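Apical membrane antigen AMA1 (PDB 4YIV) takes part in host-cell invasion by Toxoplasma gondii as a microneme protein of the moving junction, here as an engineered fragment lacking the DII loop. Local coordinates at residues A[27-32]-A[333-338]; A[36-41]-A[197-202]; A[60-65]-A[344-349]. All coordinates share one frame; numbering follows the deposited sequence.

Contact 1. Residues A[27-32]-A[333-338]. With CO (cobalt (II) ion), chain I; NAG (2-acetamido-2-deoxy-beta-D-glucopyranose), chain B.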
loop_
_atom_site.group_PDB
_atom_site.type_symbol
_atom_site.label_atom_id
_atom_site.label_comp_id
_atom_site.label_asym_id
_atom_site.label_seq_id
_atom_site.Cartn_x
_atom_site.Cartn_y
_atom_site.Cartn_z
ATOM N N PHE A 27 -9.626 3.880 -6.663
ATOM C CA PHE A 27 -9.857 3.622 -5.253
ATOM C C PHE A 27 -10.362 2.224 -4.987
ATOM O O PHE A 27 -10.554 1.845 -3.832
ATOM C CB PHE A 27 -10.831 4.638 -4.692
ATOM C CG PHE A 27 -10.303 6.038 -4.731
ATOM C CD1 PHE A 27 -9.205 6.384 -3.981
ATOM C CD2 PHE A 27 -10.874 6.998 -5.564
ATOM C CE1 PHE A 27 -8.692 7.666 -4.020
ATOM C CE2 PHE A 27 -10.369 8.277 -5.611
ATOM C CZ PHE A 27 -9.286 8.620 -4.840
ATOM N N ASN A 28 -10.604 1.455 -6.033
ATOM C CA ASN A 28 -11.114 0.098 -5.883
ATOM C C ASN A 28 -10.004 -0.910 -5.744
ATOM O O ASN A 28 -9.572 -1.465 -6.680
ATOM C CB ASN A 28 -12.076 -0.292 -7.009
ATOM C CG ASN A 28 -12.829 -1.578 -6.713
ATOM O OD1 ASN A 28 -12.432 -2.338 -5.859
ATOM N ND2 ASN A 28 -13.935 -1.802 -7.404
ATOM N N LEU A 29 -9.561 -1.115 -4.528
ATOM C CA LEU A 29 -8.462 -2.035 -4.272
ATOM C C LEU A 29 -8.839 -3.499 -4.477
ATOM O O LEU A 29 -7.975 -4.364 -4.634
ATOM C CB LEU A 29 -7.946 -1.829 -2.855
ATOM C CG LEU A 29 -7.300 -0.461 -2.665
ATOM C CD1 LEU A 29 -7.176 -0.048 -1.193
ATOM C CD2 LEU A 29 -5.879 -0.482 -3.346
ATOM N N THR A 30 -10.122 -3.811 -4.482
ATOM C CA THR A 30 -10.493 -5.189 -4.806
ATOM C C THR A 30 -10.247 -5.517 -6.289
ATOM O O THR A 30 -9.858 -6.626 -6.661
ATOM C CB THR A 30 -11.987 -5.453 -4.484
ATOM O OG1 THR A 30 -12.263 -5.050 -3.137
ATOM C CG2 THR A 30 -12.281 -6.923 -4.641
ATOM N N HIS A 31 -10.542 -4.502 -7.104
ATOM C CA HIS A 31 -10.447 -4.549 -8.557
ATOM C C HIS A 31 -9.016 -4.647 -9.090
ATOM O O HIS A 31 -8.681 -5.520 -9.852
ATOM C CB HIS A 31 -11.168 -3.324 -9.159
ATOM C CG HIS A 31 -11.248 -3.335 -10.656
ATOM N ND1 HIS A 31 -11.387 -4.497 -11.383
ATOM C CD2 HIS A 31 -11.238 -2.326 -11.560
ATOM C CE1 HIS A 31 -11.436 -4.210 -12.670
ATOM N NE2 HIS A 31 -11.347 -2.897 -12.806
ATOM N N HIS A 32 -8.167 -3.740 -8.667
ATOM C CA HIS A 32 -6.828 -3.595 -9.201
ATOM C C HIS A 32 -5.769 -4.268 -8.320
ATOM O O HIS A 32 -4.943 -5.036 -8.769
ATOM C CB HIS A 32 -6.575 -2.095 -9.342
ATOM C CG HIS A 32 -7.663 -1.400 -10.081
ATOM N ND1 HIS A 32 -8.148 -0.158 -9.734
ATOM C CD2 HIS A 32 -8.374 -1.796 -11.161
ATOM C CE1 HIS A 32 -9.105 0.181 -10.573
ATOM N NE2 HIS A 32 -9.246 -0.783 -11.458
ATOM N N THR A 333 -6.281 5.684 1.980
ATOM C CA THR A 333 -6.450 4.248 1.920
ATOM C C THR A 333 -5.239 3.571 2.487
ATOM O O THR A 333 -4.163 4.182 2.675
ATOM C CB THR A 333 -6.675 3.717 0.476
ATOM O OG1 THR A 333 -5.433 3.668 -0.224
ATOM C CG2 THR A 333 -7.643 4.581 -0.261
ATOM N N ALA A 334 -5.416 2.287 2.797
ATOM C CA ALA A 334 -4.335 1.466 3.268
ATOM C C ALA A 334 -3.148 1.431 2.313
ATOM O O ALA A 334 -1.988 1.214 2.730
ATOM C CB ALA A 334 -4.880 0.019 3.533
ATOM N N ALA A 335 -3.413 1.635 1.023
ATOM C CA ALA A 335 -2.352 1.513 0.016
ATOM C C ALA A 335 -1.568 2.813 -0.202
ATOM O O ALA A 335 -0.384 2.771 -0.560
ATOM C CB ALA A 335 -2.935 1.067 -1.329
ATOM N N GLY A 336 -2.223 3.948 -0.003
ATOM C CA GLY A 336 -1.641 5.216 -0.394
ATOM C C GLY A 336 -0.777 5.934 0.622
ATOM O O GLY A 336 -0.583 5.481 1.752
ATOM N N SER A 337 -0.314 7.121 0.212
ATOM C CA SER A 337 0.644 7.914 0.971
ATOM C C SER A 337 -0.103 8.911 1.844
ATOM O O SER A 337 -1.282 9.175 1.629
ATOM C CB SER A 337 1.606 8.680 0.038
ATOM O OG SER A 337 0.874 9.633 -0.717
ATOM N N LEU A 338 0.593 9.468 2.832
ATOM C CA LEU A 338 0.033 10.526 3.657
ATOM C C LEU A 338 -0.149 11.779 2.833
ATOM O O LEU A 338 -1.187 12.455 2.915
ATOM C CB LEU A 338 0.946 10.798 4.862
ATOM C CG LEU A 338 0.579 11.934 5.805
ATOM C CD1 LEU A 338 -0.787 11.777 6.388
ATOM C CD2 LEU A 338 1.602 11.967 6.889
HETATM CO CO CO I . -10.646 -1.657 -13.769
HETATM C C1 NAG B . -14.941 -2.868 -7.191
HETATM C C2 NAG B . -16.424 -2.744 -7.527
HETATM C C3 NAG B . -17.142 -4.078 -7.377
HETATM C C4 NAG B . -16.404 -5.151 -8.161
HETATM C C5 NAG B . -14.942 -5.195 -7.736
HETATM C C6 NAG B . -14.180 -6.254 -8.523
HETATM C C7 NAG B . -16.965 -0.450 -6.949
HETATM C C8 NAG B . -17.533 0.470 -5.910
HETATM N N2 NAG B . -17.045 -1.749 -6.674
HETATM O O3 NAG B . -18.482 -3.960 -7.867
HETATM O O4 NAG B . -17.013 -6.425 -7.921
HETATM O O5 NAG B . -14.330 -3.921 -7.940
HETATM O O6 NAG B . -14.107 -5.866 -9.899
HETATM O O7 NAG B . -16.462 -0.035 -7.981
HETATM O O HOH W 1 -13.031 -1.548 -14.457
HETATM O O HOH W 2 -11.195 -2.847 -15.402
HETATM O O HOH W 3 -8.811 -2.331 -14.626
#
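L29 meets T333 and A335 where the loop after helix 18-25 packs against the end of strand 329-333, an inner strand of a five-stranded antiparallel sheet in the PAN-type fold of AMA1. The contact is apolar and buried, and L29 supplies the largest share by dividing its two methyl branches between two partners. Its CG lies anti to the carbonyl carbon (chi1 -66°), which carries the isobutyl group across the interface. CD2 then meets the A335 methyl, CB, at 3.9 Å, while CD1 reaches T333 CB at 4.1 Å, the L29 and T333 side chains crossing obliquely. T333 also turns its methyl to F27: CG2 stands near the plane of that ring, at its edge, 4.4 Å from CD1. P229 also packs on F27, L29 and T333, and F238 meets the F27 ring edge-to-face.

T333 keeps its polar branch for its own backbone. OG1 accepts from A335 N at 3.1 Å and from G336 N, an ST turn and an ST motif that bend the chain as the strand ends. N28 does the equivalent in the other loop, its OD1 taking H31 N from above the carbonyl plane (69° out of it) as an Asx motif.

Beyond this motif the loop reaches a cobalt site, where E25 and H31 are the protein ligands and three waters also bind the metal. H32 lies beside it, its NE2 hydrogen-bonded to E25 OE1. The glycan is anchored by N28, whose ND2 is covalently bonded to its C1 at 1.5 Å.

Contact 2. Residues A[36-41]-A[197-202]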
loop_
_atom_site.group_PDB
_atom_site.type_symbol
_atom_site.label_atom_id
_atom_site.label_comp_id
_atom_site.label_asym_id
_atom_site.label_seq_id
_atom_site.Cartn_x
_atom_site.Cartn_y
_atom_site.Cartn_z
ATOM N N GLY A 36 -3.969 -9.086 -0.256
ATOM C CA GLY A 36 -3.789 -8.449 1.022
ATOM C C GLY A 36 -2.924 -7.198 0.911
ATOM O O GLY A 36 -2.120 -7.052 -0.022
ATOM N N ILE A 37 -3.126 -6.286 1.851
ATOM C CA ILE A 37 -2.392 -5.017 1.883
ATOM C C ILE A 37 -1.501 -4.998 3.112
ATOM O O ILE A 37 -0.306 -4.726 3.027
ATOM C CB ILE A 37 -3.364 -3.855 1.903
ATOM C CG1 ILE A 37 -4.164 -3.843 0.588
ATOM C CG2 ILE A 37 -2.599 -2.519 2.082
ATOM C CD1 ILE A 37 -5.292 -2.896 0.573
ATOM N N TYR A 38 -2.106 -5.273 4.277
ATOM C CA TYR A 38 -1.341 -5.282 5.502
ATOM C C TYR A 38 -0.332 -6.417 5.443
ATOM O O TYR A 38 0.881 -6.207 5.536
ATOM C CB TYR A 38 -2.290 -5.400 6.702
ATOM C CG TYR A 38 -1.596 -5.420 8.040
ATOM C CD1 TYR A 38 -1.116 -4.259 8.615
ATOM C CD2 TYR A 38 -1.452 -6.607 8.731
ATOM C CE1 TYR A 38 -0.486 -4.292 9.861
ATOM C CE2 TYR A 38 -0.849 -6.656 9.959
ATOM C CZ TYR A 38 -0.368 -5.496 10.528
ATOM O OH TYR A 38 0.225 -5.565 11.763
ATOM N N VAL A 39 -0.839 -7.630 5.253
ATOM C CA VAL A 39 -0.017 -8.745 4.821
ATOM C C VAL A 39 -0.516 -9.247 3.466
ATOM O O VAL A 39 -1.687 -9.595 3.340
ATOM C CB VAL A 39 -0.062 -9.906 5.829
ATOM C CG1 VAL A 39 0.680 -11.120 5.266
ATOM C CG2 VAL A 39 0.528 -9.415 7.161
ATOM N N ASP A 40 0.382 -9.263 2.482
ATOM C CA ASP A 40 0.073 -9.640 1.106
ATOM C C ASP A 40 0.693 -10.996 0.851
ATOM O O ASP A 40 1.912 -11.104 0.750
ATOM C CB ASP A 40 0.619 -8.615 0.098
ATOM C CG ASP A 40 0.413 -9.034 -1.371
ATOM O OD1 ASP A 40 -0.119 -10.150 -1.656
ATOM O OD2 ASP A 40 0.848 -8.239 -2.254
ATOM N N LEU A 41 -0.157 -12.014 0.758
ATOM C CA LEU A 41 0.272 -13.397 0.427
ATOM C C LEU A 41 -0.768 -14.050 -0.486
ATOM O O LEU A 41 -1.345 -15.087 -0.155
ATOM C CB LEU A 41 0.474 -14.207 1.709
ATOM C CG LEU A 41 1.630 -13.697 2.575
ATOM C CD1 LEU A 41 1.597 -14.443 3.917
ATOM C CD2 LEU A 41 2.968 -13.898 1.908
ATOM N N CYS A 197 10.314 -11.624 16.149
ATOM C CA CYS A 197 8.985 -11.241 15.749
ATOM C C CYS A 197 9.097 -9.985 14.886
ATOM O O CYS A 197 10.070 -9.231 14.979
ATOM C CB CYS A 197 8.103 -10.980 16.972
ATOM S SG CYS A 197 7.727 -12.511 17.955
ATOM N N PHE A 198 8.089 -9.771 14.059
ATOM C CA PHE A 198 8.068 -8.596 13.191
ATOM C C PHE A 198 6.653 -8.397 12.709
ATOM O O PHE A 198 5.859 -9.319 12.728
ATOM C CB PHE A 198 9.038 -8.751 12.012
ATOM C CG PHE A 198 8.894 -10.052 11.258
ATOM C CD1 PHE A 198 8.033 -10.160 10.180
ATOM C CD2 PHE A 198 9.675 -11.163 11.602
ATOM C CE1 PHE A 198 7.901 -11.364 9.490
ATOM C CE2 PHE A 198 9.570 -12.363 10.899
ATOM C CZ PHE A 198 8.676 -12.466 9.840
ATOM N N LYS A 199 6.336 -7.182 12.287
ATOM C CA LYS A 199 5.005 -6.883 11.781
ATOM C C LYS A 199 5.083 -5.653 10.866
ATOM O O LYS A 199 6.022 -4.833 10.990
ATOM C CB LYS A 199 4.024 -6.609 12.923
ATOM C CG LYS A 199 4.323 -5.337 13.687
ATOM C CD LYS A 199 3.332 -5.112 14.834
ATOM C CE LYS A 199 3.775 -3.917 15.693
ATOM N NZ LYS A 199 3.019 -3.857 16.987
ATOM N N PRO A 200 4.096 -5.513 9.976
ATOM C CA PRO A 200 4.046 -4.342 9.092
ATOM C C PRO A 200 3.675 -3.101 9.860
ATOM O O PRO A 200 2.904 -3.189 10.815
ATOM C CB PRO A 200 2.950 -4.700 8.079
ATOM C CG PRO A 200 2.719 -6.219 8.249
ATOM C CD PRO A 200 2.990 -6.450 9.699
ATOM N N ARG A 201 4.180 -1.972 9.400
ATOM C CA ARG A 201 3.870 -0.720 10.024
ATOM C C ARG A 201 3.941 0.452 9.059
ATOM O O ARG A 201 4.679 0.439 8.087
ATOM C CB ARG A 201 4.893 -0.478 11.136
ATOM C CG ARG A 201 4.416 0.383 12.290
ATOM C CD ARG A 201 3.812 -0.471 13.392
ATOM N NE ARG A 201 3.773 0.237 14.665
ATOM C CZ ARG A 201 2.697 0.838 15.159
ATOM N NH1 ARG A 201 2.770 1.458 16.325
ATOM N NH2 ARG A 201 1.551 0.820 14.498
ATOM N N LYS A 202 3.155 1.465 9.376
ATOM C CA LYS A 202 3.186 2.767 8.755
ATOM C C LYS A 202 3.359 3.720 9.953
ATOM O O LYS A 202 2.782 3.491 10.979
ATOM C CB LYS A 202 1.962 3.115 7.930
ATOM C CG LYS A 202 1.912 2.447 6.579
ATOM C CD LYS A 202 0.819 3.043 5.709
ATOM C CE LYS A 202 0.669 2.324 4.377
ATOM N NZ LYS A 202 -0.141 3.017 3.380
HETATM O O HOH W 4 0.904 -3.193 12.877
#
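The two-stranded antiparallel sheet of 65-68 and 198-201 meets the loop before strand 43-47 through a proline-aromatic CH-pi contact, with P200 of the strand under the ring of Y38. P200 CG lies 3.9 Å from the centroid of the Y38 ring and only 11° off its normal, so the pyrrolidine presents a C-H edge to the middle of one face, and the two side chains cross at about a right angle. The tyrosine CG lies beside its own carbonyl carbon (chi1 180°), so that ring and Y38 O both face P200. Toward the phenol end, P200 CD comes within 3.6 Å of Y38 CZ, and the same pyrrolidine also reaches the loop backbone, CG lying 3.3 Å from Y38 O. V39 adds a smaller apolar touch, its CG2 branch at 4.0 Å from P200 CG.

A water bridges the Y38 hydroxyl and the P200 carbonyl. It lies at the edge of the tyrosine ring, in its plane, 2.7 Å from Y38 OH, and donates to P200 O at 2.9 Å. One residue thus both covers a ring face and holds the hydroxyl through water.

Y38 O also accepts from K64 NZ, joining the loop to the turn between strands 61-62 and 65-68. F271 of helix 263-272 packs on both P200 and I37, while I61 touches I37, placing this loop between helix 263-272 and strands 61-62 and 198-201.

Contact 3. Residues A[60-65]-A[344-349]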
loop_
_atom_site.group_PDB
_atom_site.type_symbol
_atom_site.label_atom_id
_atom_site.label_comp_id
_atom_site.label_asym_id
_atom_site.label_seq_id
_atom_site.Cartn_x
_atom_site.Cartn_y
_atom_site.Cartn_z
ATOM N N PRO A 60 1.438 -0.593 -5.369
ATOM C CA PRO A 60 2.489 -0.278 -4.388
ATOM C C PRO A 60 1.877 0.206 -3.085
ATOM O O PRO A 60 0.843 0.886 -3.085
ATOM C CB PRO A 60 3.293 0.839 -5.057
ATOM C CG PRO A 60 2.339 1.498 -5.979
ATOM C CD PRO A 60 1.369 0.413 -6.450
ATOM N N ILE A 61 2.502 -0.153 -1.971
ATOM C CA ILE A 61 1.957 0.220 -0.670
ATOM C C ILE A 61 2.902 1.247 -0.020
ATOM O O ILE A 61 4.014 0.925 0.418
ATOM C CB ILE A 61 1.760 -1.007 0.255
ATOM C CG1 ILE A 61 1.019 -2.121 -0.504
ATOM C CG2 ILE A 61 1.022 -0.573 1.531
ATOM C CD1 ILE A 61 -0.345 -1.725 -1.085
ATOM N N TRP A 62 2.441 2.496 -0.027
ATOM C CA TRP A 62 3.279 3.638 0.293
ATOM C C TRP A 62 3.524 3.773 1.785
ATOM O O TRP A 62 2.586 3.893 2.546
ATOM C CB TRP A 62 2.611 4.903 -0.223
ATOM C CG TRP A 62 2.478 4.966 -1.732
ATOM C CD1 TRP A 62 1.657 4.221 -2.550
ATOM C CD2 TRP A 62 3.202 5.849 -2.580
ATOM N NE1 TRP A 62 1.854 4.598 -3.888
ATOM C CE2 TRP A 62 2.802 5.592 -3.916
ATOM C CE3 TRP A 62 4.176 6.828 -2.337
ATOM C CZ2 TRP A 62 3.339 6.290 -4.998
ATOM C CZ3 TRP A 62 4.706 7.533 -3.427
ATOM C CH2 TRP A 62 4.284 7.256 -4.731
ATOM N N GLY A 63 4.784 3.755 2.182
ATOM C CA GLY A 63 5.141 4.007 3.570
ATOM C C GLY A 63 5.173 2.710 4.378
ATOM O O GLY A 63 5.580 2.703 5.539
ATOM N N LYS A 64 4.782 1.594 3.756
ATOM C CA LYS A 64 4.816 0.305 4.471
ATOM C C LYS A 64 6.235 -0.163 4.659
ATOM O O LYS A 64 7.022 -0.198 3.734
ATOM C CB LYS A 64 4.007 -0.794 3.748
ATOM C CG LYS A 64 4.279 -2.216 4.269
ATOM C CD LYS A 64 3.412 -3.240 3.543
ATOM C CE LYS A 64 3.773 -4.697 3.932
ATOM N NZ LYS A 64 2.752 -5.661 3.428
ATOM N N HIS A 65 6.545 -0.562 5.892
ATOM C CA HIS A 65 7.820 -1.166 6.211
ATOM C C HIS A 65 7.563 -2.249 7.256
ATOM O O HIS A 65 6.498 -2.285 7.873
ATOM C CB HIS A 65 8.841 -0.129 6.733
ATOM C CG HIS A 65 8.351 0.723 7.859
ATOM N ND1 HIS A 65 7.403 1.714 7.700
ATOM C CD2 HIS A 65 8.736 0.783 9.161
ATOM C CE1 HIS A 65 7.187 2.312 8.863
ATOM N NE2 HIS A 65 7.976 1.758 9.769
ATOM N N ASN A 344 7.744 13.137 -7.915
ATOM C CA ASN A 344 8.221 13.151 -9.275
ATOM C C ASN A 344 8.575 11.753 -9.737
ATOM O O ASN A 344 8.616 11.487 -10.937
ATOM C CB ASN A 344 9.427 14.090 -9.423
ATOM C CG ASN A 344 10.562 13.738 -8.487
ATOM O OD1 ASN A 344 10.598 12.649 -7.908
ATOM N ND2 ASN A 344 11.499 14.669 -8.321
ATOM N N PHE A 345 8.819 10.835 -8.801
ATOM C CA PHE A 345 9.267 9.505 -9.217
ATOM C C PHE A 345 8.129 8.577 -9.660
ATOM O O PHE A 345 8.382 7.400 -9.968
ATOM C CB PHE A 345 10.086 8.818 -8.118
ATOM C CG PHE A 345 9.380 8.689 -6.800
ATOM C CD1 PHE A 345 8.540 7.621 -6.554
ATOM C CD2 PHE A 345 9.601 9.605 -5.779
ATOM C CE1 PHE A 345 7.921 7.468 -5.319
ATOM C CE2 PHE A 345 8.972 9.450 -4.542
ATOM C CZ PHE A 345 8.137 8.385 -4.324
ATOM N N ILE A 346 6.899 9.090 -9.714
ATOM C CA ILE A 346 5.817 8.395 -10.431
ATOM C C ILE A 346 5.220 9.251 -11.567
ATOM O O ILE A 346 4.125 8.995 -12.024
ATOM C CB ILE A 346 4.663 7.951 -9.472
ATOM C CG1 ILE A 346 3.907 9.145 -8.893
ATOM C CG2 ILE A 346 5.217 7.057 -8.361
ATOM C CD1 ILE A 346 2.540 8.751 -8.335
ATOM N N ILE A 347 5.934 10.272 -12.022
ATOM C CA ILE A 347 5.499 11.005 -13.232
ATOM C C ILE A 347 6.164 10.394 -14.455
ATOM O O ILE A 347 7.394 10.259 -14.497
ATOM C CB ILE A 347 5.825 12.506 -13.121
ATOM C CG1 ILE A 347 5.006 13.084 -11.972
ATOM C CG2 ILE A 347 5.444 13.232 -14.433
ATOM C CD1 ILE A 347 5.392 14.460 -11.580
ATOM N N PRO A 348 5.360 9.949 -15.452
ATOM C CA PRO A 348 6.013 9.212 -16.535
ATOM C C PRO A 348 7.001 10.079 -17.342
ATOM O O PRO A 348 6.747 11.260 -17.524
ATOM C CB PRO A 348 4.832 8.778 -17.414
ATOM C CG PRO A 348 3.694 8.750 -16.517
ATOM C CD PRO A 348 3.895 9.854 -15.553
ATOM N N SER A 349 8.087 9.479 -17.803
ATOM C CA SER A 349 9.078 10.137 -18.654
ATOM C C SER A 349 8.759 10.078 -20.154
ATOM O O SER A 349 9.623 10.297 -20.996
ATOM C CB SER A 349 10.421 9.489 -18.426
ATOM O OG SER A 349 10.358 8.122 -18.729
#
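W62 extends its indole toward F345 and I346, joining strand 61-62, an outermost strand of a five-stranded antiparallel sheet, to the short 3-10 segment 344-345 and the residue after it. The first two torsions of the tryptophan, with CG anti to the carbonyl carbon (chi1 -64°), together point the benzo edge at segment 344-349, whose side chains arrive from the opposite direction. F345 holds CG between its backbone nitrogen and carbonyl carbon (chi1 56°); although its CB bond does not point at W62, this brings the CZ/CE1 edge of the phenyl to it. The two meet rim to rim: the phenyl and the six-membered ring of the indole have centroids 5.7 Å apart and planes inclined by 25°, neither over the face of the other. The closest atoms are W62 CZ3 and F345 CZ, at 3.6 Å.

I346 takes the neighbouring part of the indole rim. Its CG2 is anti to the carbonyl carbon, beside the backbone nitrogen, and this methyl sits near the indole plane, 3.8 Å from W62 CH2.

L133 of helix 132-141 touches both W62 and I346, and I211 of strand 210-213 touches W62 and F345. W62 NE1 hydrogen-bonds to N230 OD1. Just after the type II turn from I61 to K64, the H65 imidazole folds back, and its ND1 donates to G63 O at 3.0 Å, with that oxygen in the ring plane.

Contacts 1 and 3 are buried, whereas contact 2 is partly buried, its bridging water sitting at the partly exposed Y38. Their chemistry also differs: contact 1 joins aliphatic methyls and a phenyl edge, contact 3 joins aromatic rims with a methyl, and contact 2 rests on a CH-pi face. Segment 60-65 is hydrogen-bonded to both other contacts: W62 N to A335 O of contact 1 at 2.9 Å, and H65 O to R201 N of contact 2 at 2.8 Å. K202 NZ of contact 2 hydrogen-bonds to A334 O of contact 1, while L29 and I37 pack together. Segments 333-338 and 344-349 belong to one long loop after strand 329-333, which thus touches two separate N-terminal elements.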